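Pectate lyase/Amb allergen (Acidovorax citrulli, PDB 4HWV) probably cleaves pectate as a secreted, calcium-binding member of polysaccharide lyase family 1, which folds as a right-handed parallel beta-helix. Local coordinates at residues A[304-309]-A[339-344]; A[284-289]-A[316-321]; A[80-85]-A[170-175]. All coordinates share one frame; numbering follows the deposited sequence. Where two conformers were deposited one is given.

Contact 1. Residues A[304-309]-A[339-344]; sequences FLIGGT and ARVRYG
The R342 side chain, just after strand 340-341, reaches across to I306, G307 and T309. Its CB rests 3.7 Å from I306 O, the carbonyl that also accepts the R342 backbone N-H. CG stands anti to the carbonyl carbon (chi1 -63°), and from there the chain runs extended to NE. CD comes 3.2 Å from T309 O, and NE, which forms a salt bridge with D310, passes T309 C at 3.4 Å. At the tip, NH1 donates to G307 O over 2.9 Å, with the acceptor lying in the guanidinium plane. One face of this group carries R340 NH1 centrally, 3.2 Å above the plane, while T309 CA sits toward the rim of the opposite face. The D310 carboxylate probably offsets the repulsion between the two guanidiniums lying close over one another. A water links R340 NH1 to G307 O.

The parallel backbone pairing is completed by R340 N to F304 O and I306 N to R340 O. L305 lies alongside R340, CD1 to CD 3.9 Å, whereas I306, in the conformer given, packs its CG1 against V341 CG2, and both I306 and V341 touch V346. L305 N is hydrogen-bonded to OD1 of D282, a calcium ligand, so this pairing of strands 302-306 and 340-341 from successive coils of the parallel beta-helix borders the metal site.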
loop_
_atom_site.group_PDB
_atom_site.type_symbol
_atom_site.label_atom_id
_atom_site.label_comp_id
_atom_site.label_asym_id
_atom_site.label_seq_id
_atom_site.Cartn_x
_atom_site.Cartn_y
_atom_site.Cartn_z
ATOM N N PHE A 304 5.051 -5.916 18.575
ATOM C CA PHE A 304 6.034 -6.790 19.221
ATOM C C PHE A 304 5.416 -7.541 20.394
ATOM O O PHE A 304 5.146 -6.949 21.443
ATOM C CB PHE A 304 7.237 -5.983 19.735
ATOM C CG PHE A 304 7.760 -5.001 18.744
ATOM C CD1 PHE A 304 8.429 -5.440 17.618
ATOM C CD2 PHE A 304 7.591 -3.636 18.935
ATOM C CE1 PHE A 304 8.910 -4.531 16.669
ATOM C CE2 PHE A 304 8.056 -2.724 18.009
ATOM C CZ PHE A 304 8.724 -3.169 16.872
ATOM N N LEU A 305 5.197 -8.836 20.212
ATOM C CA LEU A 305 4.750 -9.684 21.303
ATOM C C LEU A 305 5.995 -10.302 21.927
ATOM O O LEU A 305 6.694 -11.098 21.278
ATOM C CB LEU A 305 3.842 -10.792 20.766
ATOM C CG LEU A 305 3.203 -11.691 21.829
ATOM C CD1 LEU A 305 2.138 -10.923 22.607
ATOM C CD2 LEU A 305 2.583 -12.910 21.183
ATOM N N ILE A 306 6.310 -9.899 23.165
ATOM C CA ILE A 306 7.428 -10.478 23.904
ATOM C C ILE A 306 6.808 -11.397 24.962
ATOM O O ILE A 306 6.280 -10.914 25.965
ATOM C CB ILE A 306 8.322 -9.393 24.576
ATOM C CG1 ILE A 306 8.728 -8.290 23.576
ATOM C CG2 ILE A 306 9.547 -10.050 25.200
ATOM C CD1 ILE A 306 9.461 -8.814 22.344
ATOM N N GLY A 307 6.829 -12.704 24.701
ATOM C CA GLY A 307 6.160 -13.675 25.559
ATOM C C GLY A 307 4.709 -13.867 25.143
ATOM O O GLY A 307 3.911 -12.922 25.182
ATOM N N GLY A 308 4.358 -15.080 24.731
ATOM C CA GLY A 308 3.048 -15.348 24.174
ATOM C C GLY A 308 1.964 -15.836 25.118
ATOM O O GLY A 308 0.842 -16.036 24.658
ATOM N N THR A 309 2.275 -16.055 26.401
ATOM C CA THR A 309 1.283 -16.562 27.337
ATOM C C THR A 309 1.506 -16.115 28.786
ATOM O O THR A 309 2.632 -15.979 29.247
ATOM C CB THR A 309 1.240 -18.107 27.319
ATOM O OG1 THR A 309 0.283 -18.558 28.280
ATOM C CG2 THR A 309 2.590 -18.717 27.641
ATOM N N ALA A 339 6.421 -2.070 23.318
ATOM C CA ALA A 339 6.253 -3.517 23.128
ATOM C C ALA A 339 5.330 -4.068 24.221
ATOM O O ALA A 339 5.175 -3.437 25.279
ATOM C CB ALA A 339 7.621 -4.222 23.204
ATOM N N ARG A 340 4.747 -5.242 23.984
ATOM C CA ARG A 340 3.969 -5.921 25.018
ATOM C C ARG A 340 4.858 -6.980 25.670
ATOM O O ARG A 340 5.269 -7.939 25.007
ATOM C CB ARG A 340 2.716 -6.581 24.440
ATOM C CG ARG A 340 1.737 -7.058 25.504
ATOM C CD ARG A 340 0.782 -8.160 25.008
ATOM N NE ARG A 340 -0.328 -8.324 25.953
ATOM C CZ ARG A 340 -0.220 -8.941 27.132
ATOM N NH1 ARG A 340 0.935 -9.480 27.515
ATOM N NH2 ARG A 340 -1.275 -9.007 27.945
ATOM N N VAL A 341 5.168 -6.808 26.956
ATOM C CA VAL A 341 6.205 -7.615 27.599
ATOM C C VAL A 341 5.719 -8.532 28.716
ATOM O O VAL A 341 5.275 -8.061 29.776
ATOM C CB VAL A 341 7.316 -6.714 28.153
ATOM C CG1 VAL A 341 8.388 -7.578 28.806
ATOM C CG2 VAL A 341 7.883 -5.835 27.031
ATOM N N ARG A 342 5.806 -9.839 28.471
ATOM C CA ARG A 342 5.660 -10.854 29.531
ATOM C C ARG A 342 7.020 -11.474 29.807
ATOM O O ARG A 342 7.810 -11.623 28.884
ATOM C CB ARG A 342 4.740 -12.009 29.122
ATOM C CG ARG A 342 3.300 -11.637 28.842
ATOM C CD ARG A 342 2.571 -12.888 28.373
ATOM N NE ARG A 342 1.123 -12.740 28.255
ATOM C CZ ARG A 342 0.451 -12.640 27.113
ATOM N NH1 ARG A 342 1.076 -12.672 25.950
ATOM N NH2 ARG A 342 -0.875 -12.544 27.143
ATOM N N TYR A 343 7.272 -11.820 31.074
ATOM C CA TYR A 343 8.382 -12.692 31.506
ATOM C C TYR A 343 9.797 -12.172 31.305
ATOM O O TYR A 343 10.645 -12.466 32.126
ATOM C CB TYR A 343 8.223 -14.143 30.991
ATOM C CG TYR A 343 7.082 -14.816 31.726
ATOM C CD1 TYR A 343 7.215 -15.184 33.070
ATOM C CD2 TYR A 343 5.842 -14.996 31.116
ATOM C CE1 TYR A 343 6.155 -15.740 33.772
ATOM C CE2 TYR A 343 4.778 -15.550 31.812
ATOM C CZ TYR A 343 4.940 -15.907 33.141
ATOM O OH TYR A 343 3.896 -16.446 33.853
ATOM N N GLY A 344 10.052 -11.400 30.248
ATOM C CA GLY A 344 11.411 -10.981 29.935
ATOM C C GLY A 344 11.872 -9.696 30.607
ATOM O O GLY A 344 11.065 -8.886 31.083
HETATM O O HOH W 1 3.408 -10.095 25.746
#

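Contact 2. Residues A[284-289]-A[316-321]; sequences TRHGNY and SGNPRM
H286 and M321 join two loops of the beta-helix, each leading into one of two paired parallel strands: a type II' turn from T284 to G287 and a type I turn from N318 to M321. The M321 chain bends at chi2 (-70°), which swings SD toward the histidine, 3.8 Å from H286 CA. Beyond it, CE lies over the centre of the imidazole face, 3.8 Å from the ring centroid and only 12° off the normal, a CH-pi contact; SD itself meets the ring obliquely. Nearer the backbone, M321 CB presses on R285 O at 3.4 Å. The ring is held from outside by a hydrogen bond from H286 NE2 to A314 O, an acceptor that N318 ND2 also uses.

On one flank S316 CB sits over the centre of one face of the R285 guanidinium, and also 4.0 Å from R285 CG. On the other, N288 OD1 lies 3.5 Å from M321 C while accepting a hydrogen bond from K323 N. The second turn is braced by an Asx turn, in which R320 N donates to N318 OD1 over 2.8 Å.

No clear direct hydrogen bond spans the two segments, and three waters bridge them. One molecule links R285 N and S316 O, a second joins R285 O to N318 N, and a third collects N288 ND2, Y289 OH and R320 O.

The first loop connects strand 281-283 to strand 290-293, and the second runs from strand 302-306 toward strand 324-327, the parallel partner of 290-293. N318 and P319 rest on F415, between helices 405-414 and 417-420, and R320 reaches E419 of the latter in a salt bridge.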
loop_
_atom_site.group_PDB
_atom_site.type_symbol
_atom_site.label_atom_id
_atom_site.label_comp_id
_atom_site.label_asym_id
_atom_site.label_seq_id
_atom_site.Cartn_x
_atom_site.Cartn_y
_atom_site.Cartn_z
ATOM N N THR A 284 9.337 -15.061 21.600
ATOM C CA THR A 284 8.547 -15.921 22.485
ATOM C C THR A 284 9.383 -17.136 22.879
ATOM O O THR A 284 10.496 -17.319 22.385
ATOM C CB THR A 284 7.257 -16.398 21.784
ATOM O OG1 THR A 284 7.613 -17.149 20.618
ATOM C CG2 THR A 284 6.367 -15.219 21.390
ATOM N N ARG A 285 8.846 -17.951 23.786
ATOM C CA ARG A 285 9.459 -19.222 24.155
ATOM C C ARG A 285 10.912 -19.059 24.586
ATOM O O ARG A 285 11.179 -18.446 25.617
ATOM C CB ARG A 285 9.288 -20.238 23.025
ATOM C CG ARG A 285 7.832 -20.694 22.931
ATOM C CD ARG A 285 7.552 -21.628 21.759
ATOM N NE ARG A 285 6.159 -22.071 21.807
ATOM C CZ ARG A 285 5.777 -23.160 22.463
ATOM N NH1 ARG A 285 6.700 -23.905 23.045
ATOM N NH2 ARG A 285 4.502 -23.516 22.516
ATOM N N HIS A 286 11.856 -19.568 23.795
ATOM C CA HIS A 286 13.274 -19.490 24.168
ATOM C C HIS A 286 14.070 -18.458 23.378
ATOM O O HIS A 286 15.287 -18.490 23.358
ATOM C CB HIS A 286 13.943 -20.862 24.124
ATOM C CG HIS A 286 13.515 -21.765 25.238
ATOM N ND1 HIS A 286 14.238 -22.873 25.613
ATOM C CD2 HIS A 286 12.440 -21.723 26.064
ATOM C CE1 HIS A 286 13.628 -23.480 26.615
ATOM N NE2 HIS A 286 12.536 -22.800 26.911
ATOM N N GLY A 287 13.385 -17.528 22.720
ATOM C CA GLY A 287 14.074 -16.372 22.158
ATOM C C GLY A 287 14.766 -15.622 23.279
ATOM O O GLY A 287 14.183 -15.410 24.349
ATOM N N ASN A 288 16.013 -15.212 23.059
ATOM C CA ASN A 288 16.743 -14.585 24.154
ATOM C C ASN A 288 17.931 -13.799 23.630
ATOM O O ASN A 288 18.456 -14.104 22.559
ATOM C CB ASN A 288 17.219 -15.650 25.156
ATOM C CG ASN A 288 17.426 -15.093 26.548
ATOM O OD1 ASN A 288 16.975 -13.996 26.868
ATOM N ND2 ASN A 288 18.117 -15.857 27.393
ATOM N N TYR A 289 18.346 -12.788 24.385
ATOM C CA TYR A 289 19.476 -11.931 24.004
ATOM C C TYR A 289 19.281 -11.324 22.611
ATOM O O TYR A 289 20.104 -11.502 21.708
ATOM C CB TYR A 289 20.816 -12.675 24.138
ATOM C CG TYR A 289 21.099 -13.168 25.544
ATOM C CD1 TYR A 289 21.351 -12.278 26.583
ATOM C CD2 TYR A 289 21.142 -14.524 25.832
ATOM C CE1 TYR A 289 21.621 -12.725 27.864
ATOM C CE2 TYR A 289 21.407 -14.975 27.120
ATOM C CZ TYR A 289 21.641 -14.066 28.127
ATOM O OH TYR A 289 21.918 -14.506 29.401
ATOM N N SER A 316 7.285 -21.848 27.545
ATOM C CA SER A 316 6.713 -20.661 26.921
ATOM C C SER A 316 6.423 -19.471 27.847
ATOM O O SER A 316 5.989 -18.418 27.387
ATOM C CB SER A 316 5.447 -21.031 26.134
ATOM O OG SER A 316 4.490 -21.637 26.978
ATOM N N GLY A 317 6.672 -19.617 29.137
ATOM C CA GLY A 317 6.478 -18.508 30.069
ATOM C C GLY A 317 7.625 -18.497 31.054
ATOM O O GLY A 317 7.441 -18.697 32.263
ATOM N N ASN A 318 8.820 -18.233 30.529
ATOM C CA ASN A 318 10.052 -18.473 31.260
ATOM C C ASN A 318 10.769 -17.155 31.510
ATOM O O ASN A 318 11.244 -16.526 30.566
ATOM C CB ASN A 318 10.929 -19.434 30.445
ATOM C CG ASN A 318 12.178 -19.876 31.176
ATOM O OD1 ASN A 318 12.702 -19.173 32.048
ATOM N ND2 ASN A 318 12.669 -21.068 30.825
ATOM N N PRO A 319 10.830 -16.725 32.783
ATOM C CA PRO A 319 11.448 -15.434 33.111
ATOM C C PRO A 319 12.967 -15.427 33.009
ATOM O O PRO A 319 13.580 -14.416 33.343
ATOM C CB PRO A 319 11.014 -15.196 34.557
ATOM C CG PRO A 319 10.863 -16.564 35.125
ATOM C CD PRO A 319 10.329 -17.420 33.989
ATOM N N ARG A 320 13.556 -16.532 32.557
ATOM C CA ARG A 320 14.995 -16.585 32.260
ATOM C C ARG A 320 15.283 -16.374 30.773
ATOM O O ARG A 320 16.436 -16.301 30.352
ATOM C CB ARG A 320 15.576 -17.903 32.778
ATOM C CG ARG A 320 15.326 -18.037 34.272
ATOM C CD ARG A 320 15.640 -19.396 34.861
ATOM N NE ARG A 320 15.373 -19.349 36.294
ATOM C CZ ARG A 320 15.214 -20.415 37.074
ATOM N NH1 ARG A 320 15.289 -21.632 36.551
ATOM N NH2 ARG A 320 14.961 -20.256 38.375
ATOM N N MET A 321 14.214 -16.262 29.986
ATOM C CA MET A 321 14.294 -16.009 28.546
ATOM C C MET A 321 13.790 -14.597 28.240
ATOM O O MET A 321 13.503 -13.811 29.145
ATOM C CB MET A 321 13.414 -17.027 27.807
ATOM C CG MET A 321 13.820 -18.484 28.051
ATOM S SD MET A 321 15.396 -18.855 27.253
ATOM C CE MET A 321 15.811 -20.431 28.013
HETATM O O HOH W 2 6.195 -17.446 24.986
HETATM O O HOH W 3 9.326 -18.007 27.607
HETATM O O HOH W 4 19.368 -15.415 30.233
#

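Contact 3. Residues A[80-85]-A[170-175]; sequences VIRIRG and LGIGTD
L170 is gripped at both its backbone polar atoms: its N donates to I81 O over 2.9 Å, and its O accepts from I83 N, which approaches from above the carbonyl plane. That same oxygen receives a close CA-H contact from R82, CA to O 3.1 Å. I172 N then donates to I83 O, completing the parallel pairing of strands 79-83 and 167-171. Farther along, one water takes over, accepting from G85 N and donating to I172 O and D175 OD1. Another joins R82 NH1 to G171 O; R82 NH1 also bonds I18 O.

On the face shared by R82 and L170, the leucine CD1 touches R82 NH1 at 3.7 Å and V80 CG1 at 3.9 Å. I172 sends CG1 anti to its carbonyl carbon (chi1 -65°), against R82 CB at 3.8 Å, and its CD1 lies over one face of the R84 guanidinium. I83 turns to the other face, where V47 and I200 meet it.

Direct backbone hydrogen bonds thus join the paired strands, and a water bridges them where they part beyond I172, while R82 combines apolar packing at CB with a hydrogen-bonded tip.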
loop_
_atom_site.group_PDB
_atom_site.type_symbol
_atom_site.label_atom_id
_atom_site.label_comp_id
_atom_site.label_asym_id
_atom_site.label_seq_id
_atom_site.Cartn_x
_atom_site.Cartn_y
_atom_site.Cartn_z
ATOM N N VAL A 80 27.362 -15.324 5.189
ATOM C CA VAL A 80 26.956 -13.961 4.911
ATOM C C VAL A 80 26.129 -13.986 3.648
ATOM O O VAL A 80 26.590 -14.427 2.592
ATOM C CB VAL A 80 28.179 -13.037 4.751
ATOM C CG1 VAL A 80 27.752 -11.661 4.254
ATOM C CG2 VAL A 80 28.921 -12.945 6.084
ATOM N N ILE A 81 24.882 -13.528 3.773
ATOM C CA ILE A 81 23.921 -13.585 2.682
ATOM C C ILE A 81 23.473 -12.150 2.402
ATOM O O ILE A 81 22.816 -11.514 3.237
ATOM C CB ILE A 81 22.706 -14.474 3.050
ATOM C CG1 ILE A 81 23.166 -15.904 3.366
ATOM C CG2 ILE A 81 21.685 -14.455 1.925
ATOM C CD1 ILE A 81 22.105 -16.753 4.039
ATOM N N ARG A 82 23.844 -11.646 1.227
ATOM C CA ARG A 82 23.502 -10.285 0.840
ATOM C C ARG A 82 22.267 -10.306 -0.044
ATOM O O ARG A 82 22.159 -11.139 -0.943
ATOM C CB ARG A 82 24.678 -9.598 0.145
ATOM C CG ARG A 82 25.886 -9.503 1.061
ATOM C CD ARG A 82 26.964 -8.554 0.564
ATOM N NE ARG A 82 28.119 -8.619 1.456
ATOM C CZ ARG A 82 28.301 -7.845 2.525
ATOM N NH1 ARG A 82 27.414 -6.912 2.870
ATOM N NH2 ARG A 82 29.387 -8.027 3.261
ATOM N N ILE A 83 21.322 -9.410 0.246
ATOM C CA ILE A 83 20.057 -9.376 -0.481
ATOM C C ILE A 83 20.137 -8.334 -1.597
ATOM O O ILE A 83 20.293 -7.139 -1.332
ATOM C CB ILE A 83 18.879 -9.000 0.449
ATOM C CG1 ILE A 83 18.892 -9.862 1.724
ATOM C CG2 ILE A 83 17.545 -9.028 -0.334
ATOM C CD1 ILE A 83 18.796 -11.347 1.480
ATOM N N ARG A 84 20.054 -8.800 -2.841
ATOM C CA ARG A 84 20.050 -7.924 -4.006
ATOM C C ARG A 84 18.631 -7.713 -4.490
ATOM O O ARG A 84 18.006 -8.629 -5.022
ATOM C CB ARG A 84 20.909 -8.482 -5.152
ATOM C CG ARG A 84 21.060 -7.481 -6.296
ATOM C CD ARG A 84 21.802 -7.994 -7.531
ATOM N NE ARG A 84 23.179 -8.412 -7.300
ATOM C CZ ARG A 84 24.194 -7.577 -7.104
ATOM N NH1 ARG A 84 23.984 -6.265 -7.050
ATOM N NH2 ARG A 84 25.419 -8.054 -6.940
ATOM N N GLY A 85 18.129 -6.500 -4.315
ATOM C CA GLY A 85 16.786 -6.179 -4.773
ATOM C C GLY A 85 15.700 -6.796 -3.907
ATOM O O GLY A 85 15.846 -6.917 -2.675
ATOM N N LEU A 170 22.158 -9.376 5.006
ATOM C CA LEU A 170 22.609 -7.993 4.873
ATOM C C LEU A 170 22.080 -7.432 3.563
ATOM O O LEU A 170 22.443 -7.902 2.492
ATOM C CB LEU A 170 24.151 -7.914 4.906
ATOM C CG LEU A 170 24.818 -8.469 6.176
ATOM C CD1 LEU A 170 26.332 -8.446 6.023
ATOM C CD2 LEU A 170 24.415 -7.740 7.471
ATOM N N GLY A 171 21.177 -6.467 3.639
ATOM C CA GLY A 171 20.682 -5.860 2.415
ATOM C C GLY A 171 21.769 -5.116 1.655
ATOM O O GLY A 171 22.626 -4.481 2.268
ATOM N N ILE A 172 21.703 -5.161 0.320
ATOM C CA ILE A 172 22.584 -4.340 -0.511
ATOM C C ILE A 172 21.927 -2.999 -0.838
ATOM O O ILE A 172 20.788 -2.946 -1.323
ATOM C CB ILE A 172 22.902 -5.054 -1.842
ATOM C CG1 ILE A 172 23.710 -6.328 -1.566
ATOM C CG2 ILE A 172 23.621 -4.117 -2.812
ATOM C CD1 ILE A 172 23.826 -7.257 -2.764
ATOM N N GLY A 173 22.638 -1.902 -0.589
ATOM C CA GLY A 173 22.174 -0.625 -1.130
ATOM C C GLY A 173 20.955 -0.079 -0.405
ATOM O O GLY A 173 20.790 -0.249 0.807
ATOM N N THR A 174 20.093 0.587 -1.158
ATOM C CA THR A 174 18.962 1.293 -0.570
ATOM C C THR A 174 17.628 0.642 -0.901
ATOM O O THR A 174 16.581 1.157 -0.516
ATOM C CB THR A 174 18.935 2.747 -1.059
ATOM O OG1 THR A 174 18.890 2.753 -2.489
ATOM C CG2 THR A 174 20.184 3.513 -0.583
ATOM N N ASP A 175 17.647 -0.494 -1.598
ATOM C CA ASP A 175 16.405 -1.100 -2.067
ATOM C C ASP A 175 16.323 -2.607 -1.850
ATOM O O ASP A 175 15.590 -3.301 -2.558
ATOM C CB ASP A 175 16.162 -0.737 -3.533
ATOM C CG ASP A 175 17.217 -1.293 -4.458
ATOM O OD1 ASP A 175 18.260 -1.786 -3.990
ATOM O OD2 ASP A 175 16.998 -1.214 -5.678
HETATM O O HOH W 5 25.364 -5.332 1.695
HETATM O O HOH W 6 19.462 -4.153 -3.384
#

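From the N terminus, contact 3 comes first: strand 79-83 is rejoined by strand 167-171 after a long, helix-rich excursion that contains the C108-C150 disulfide. It is complete before the other two begin, and its centre lies about 30 Å from each of theirs. Contact 2 then opens at 284-289 and contact 1 at 304-309; 316-321 closes the former before 339-344 closes the latter, so the two loops cross. Their centres are about 9 Å apart and they touch, T309 CG2 meeting S316 O at 3.4 Å and Y343 packing on 317-319. Both tie consecutive coils; contact 1 borders the calcium site and contact 2 lies farther from it, whereas contact 3 joins coils across the chain's centre from contact 1.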